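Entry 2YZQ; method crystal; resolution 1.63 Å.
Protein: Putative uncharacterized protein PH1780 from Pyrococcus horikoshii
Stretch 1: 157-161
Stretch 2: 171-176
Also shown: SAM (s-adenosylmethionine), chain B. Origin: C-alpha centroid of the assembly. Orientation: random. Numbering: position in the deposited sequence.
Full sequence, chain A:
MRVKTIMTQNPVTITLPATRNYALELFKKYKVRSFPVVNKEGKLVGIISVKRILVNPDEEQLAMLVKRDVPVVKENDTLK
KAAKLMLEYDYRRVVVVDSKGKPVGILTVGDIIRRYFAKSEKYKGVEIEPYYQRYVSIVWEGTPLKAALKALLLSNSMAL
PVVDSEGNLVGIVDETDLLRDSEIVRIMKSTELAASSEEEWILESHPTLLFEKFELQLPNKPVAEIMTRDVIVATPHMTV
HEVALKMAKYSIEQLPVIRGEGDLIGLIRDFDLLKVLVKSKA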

# COMPACT_ATOMS: atom_id res chain seq x y z
N SER A 157 -5.00 -6.58 2.23
CA SER A 157 -4.77 -5.27 2.82
C SER A 157 -3.67 -5.36 3.87
O SER A 157 -3.41 -6.42 4.44
CB SER A 157 -6.04 -4.74 3.49
OG SER A 157 -5.80 -3.47 4.09
N MET A 158 -3.01 -4.23 4.11
CA MET A 158 -1.95 -4.18 5.10
C MET A 158 -2.53 -4.15 6.51
O MET A 158 -1.80 -4.34 7.48
CB MET A 158 -1.08 -2.95 4.88
CG MET A 158 -0.33 -2.97 3.56
SD MET A 158 0.76 -1.55 3.44
CE MET A 158 1.99 -2.00 4.63
N ALA A 159 -3.83 -3.93 6.62
CA ALA A 159 -4.46 -3.87 7.94
C ALA A 159 -5.79 -4.59 8.02
O ALA A 159 -6.48 -4.76 7.01
CB ALA A 159 -4.66 -2.42 8.35
N LEU A 160 -6.13 -5.01 9.23
CA LEU A 160 -7.39 -5.68 9.49
C LEU A 160 -8.31 -4.81 10.34
O LEU A 160 -7.95 -4.43 11.46
CB LEU A 160 -7.17 -6.97 10.28
CG LEU A 160 -6.43 -8.16 9.68
CD1 LEU A 160 -6.14 -9.20 10.75
CD2 LEU A 160 -7.28 -8.75 8.57
N PRO A 161 -9.48 -4.43 9.81
CA PRO A 161 -10.37 -3.62 10.63
C PRO A 161 -10.79 -4.57 11.76
O PRO A 161 -10.94 -5.77 11.52
CB PRO A 161 -11.54 -3.33 9.69
CG PRO A 161 -10.90 -3.31 8.34
CD PRO A 161 -9.95 -4.49 8.41
N SAM B . 3.21 0.28 6.41
CA SAM B . 3.47 1.41 7.31
C SAM B . 4.74 1.16 8.10
O SAM B . 5.28 2.08 8.70
OXT SAM B . 5.23 0.05 8.14
CB SAM B . 2.28 1.59 8.26
CG SAM B . 2.28 3.00 8.85
SD SAM B . 0.73 3.31 9.74
CE SAM B . 1.17 4.90 10.53
C5' SAM B . 0.71 2.11 11.10
C4' SAM B . -0.32 2.55 12.14
O4' SAM B . -1.49 3.08 11.48
C3' SAM B . -0.78 1.37 13.01
O3' SAM B . -0.84 1.79 14.39
C2' SAM B . -2.17 1.05 12.44
O2' SAM B . -3.00 0.39 13.41
C1' SAM B . -2.65 2.45 12.05
N9 SAM B . -3.73 2.44 11.07
C8 SAM B . -3.80 1.77 9.87
N7 SAM B . -4.88 2.13 9.22
C5 SAM B . -5.61 2.94 10.02
C6 SAM B . -6.88 3.58 9.94
N6 SAM B . -7.70 3.40 8.84
N1 SAM B . -7.29 4.36 10.96
C2 SAM B . -6.56 4.51 12.07
N3 SAM B . -5.35 3.97 12.18
C4 SAM B . -4.86 3.16 11.20
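Stretch 2 (171-176) GIVDET

Stretch 2 lies beside stretch 1 as a neighbouring strand running the opposite way. The axes of strands 159-161 and 171-174 approach to 4.6 Å, and their N-to-C directions differ by 161°, so the pairing is antiparallel with a modest twist. P161 lies across from I172, L160 from V173, and A159 from D174, with CA-CA separations of 4.2, 5.3 and 4.4 Å.

The hydrogen bonding centres on L160 and V173. The amide N of L160 donates to O of V173 at 2.8 Å, nearly straight at 169°, while N of V173 donates to O of L160 at 3.0 Å with a more bent angle of 148°. Both residues thus have their backbone donor and acceptor satisfied by one another. The same two carbonyls also receive CA-H contacts: CA of A159 lies 3.3 Å from O of V173, and CA of I172 lies 3.4 Å from O of L160. P161 suits a non-hydrogen-bonded position facing I172, since its ring nitrogen has no hydrogen to donate.

Side chains alternate between the two faces. L160 and V173 share one, where CB of L160 meets CG1 of V173 at 4.0 Å; both are buried, and their branched aliphatic groups pack without leaving a polar atom unpaired. A159, P161, I172 and D174 point to the other. There CB of A159 lies 3.9 Å from CG1 of I172 and also 3.9 Å from CB of D174, so the small methyl fits between its larger neighbours. I172 turns CG2 to within 3.6 Å of C4 in the adenine of SAM, an apolar surface suited to a flat base.

Beyond the paired residues, a water takes over the bridging. It donates to O of M158 at 2.6 Å and accepts from N of E175 at 3.0 Å, joining two backbone groups whose direct separation, M158 O to E175 N, is 4.3 Å. Within stretch 1, the amide N of A159 donates to OG of S157 at 3.2 Å, so the buried serine satisfies an amide that V173 does not. Within stretch 2, OG1 of T176 donates to OD1 of D174 at 2.7 Å, giving the buried carboxylate a partner. The other carboxylate oxygen, OD2 of D174, approaches C5' of SAM at 3.2 Å, beside the positively charged sulfonium. E175 is exposed, as befits a charged side chain, and its OE1 is hydrogen-bonded elsewhere in the structure.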

# COMPACT_ATOMS: atom_id res chain seq x y z
N GLY A 171 -11.85 -0.88 15.95
CA GLY A 171 -10.42 -0.66 15.87
C GLY A 171 -9.84 -1.12 14.55
O GLY A 171 -10.57 -1.47 13.62
N ILE A 172 -8.52 -1.13 14.48
CA ILE A 172 -7.83 -1.56 13.28
C ILE A 172 -6.43 -1.98 13.71
O ILE A 172 -5.91 -1.45 14.69
CB ILE A 172 -7.82 -0.42 12.23
CG1 ILE A 172 -7.26 -0.92 10.90
CG2 ILE A 172 -7.05 0.79 12.77
CD1 ILE A 172 -7.71 -0.09 9.71
N VAL A 173 -5.84 -2.93 13.00
CA VAL A 173 -4.51 -3.39 13.37
C VAL A 173 -3.66 -3.80 12.17
O VAL A 173 -4.18 -4.33 11.19
CB VAL A 173 -4.61 -4.61 14.35
CG1 VAL A 173 -5.28 -5.80 13.65
CG2 VAL A 173 -3.23 -5.00 14.85
N ASP A 174 -2.36 -3.53 12.25
CA ASP A 174 -1.44 -3.93 11.18
C ASP A 174 -0.15 -4.47 11.78
O ASP A 174 -0.00 -4.55 13.00
CB ASP A 174 -1.18 -2.78 10.17
CG ASP A 174 -0.22 -1.72 10.67
OD1 ASP A 174 0.30 -1.81 11.80
OD2 ASP A 174 0.02 -0.77 9.89
N GLU A 175 0.77 -4.87 10.91
CA GLU A 175 2.03 -5.46 11.34
C GLU A 175 2.82 -4.62 12.35
O GLU A 175 3.36 -5.15 13.31
CB GLU A 175 2.89 -5.76 10.11
CG GLU A 175 4.21 -6.43 10.38
CD GLU A 175 4.92 -6.82 9.09
OE1 GLU A 175 4.92 -5.99 8.15
OE2 GLU A 175 5.48 -7.93 9.02
N THR A 176 2.86 -3.31 12.13
CA THR A 176 3.61 -2.44 13.03
C THR A 176 3.07 -2.43 14.46
O THR A 176 3.80 -2.12 15.40
CB THR A 176 3.64 -0.98 12.51
OG1 THR A 176 2.36 -0.37 12.71
CG2 THR A 176 3.99 -0.96 11.02
O HOH W 1 0.72 -4.87 7.91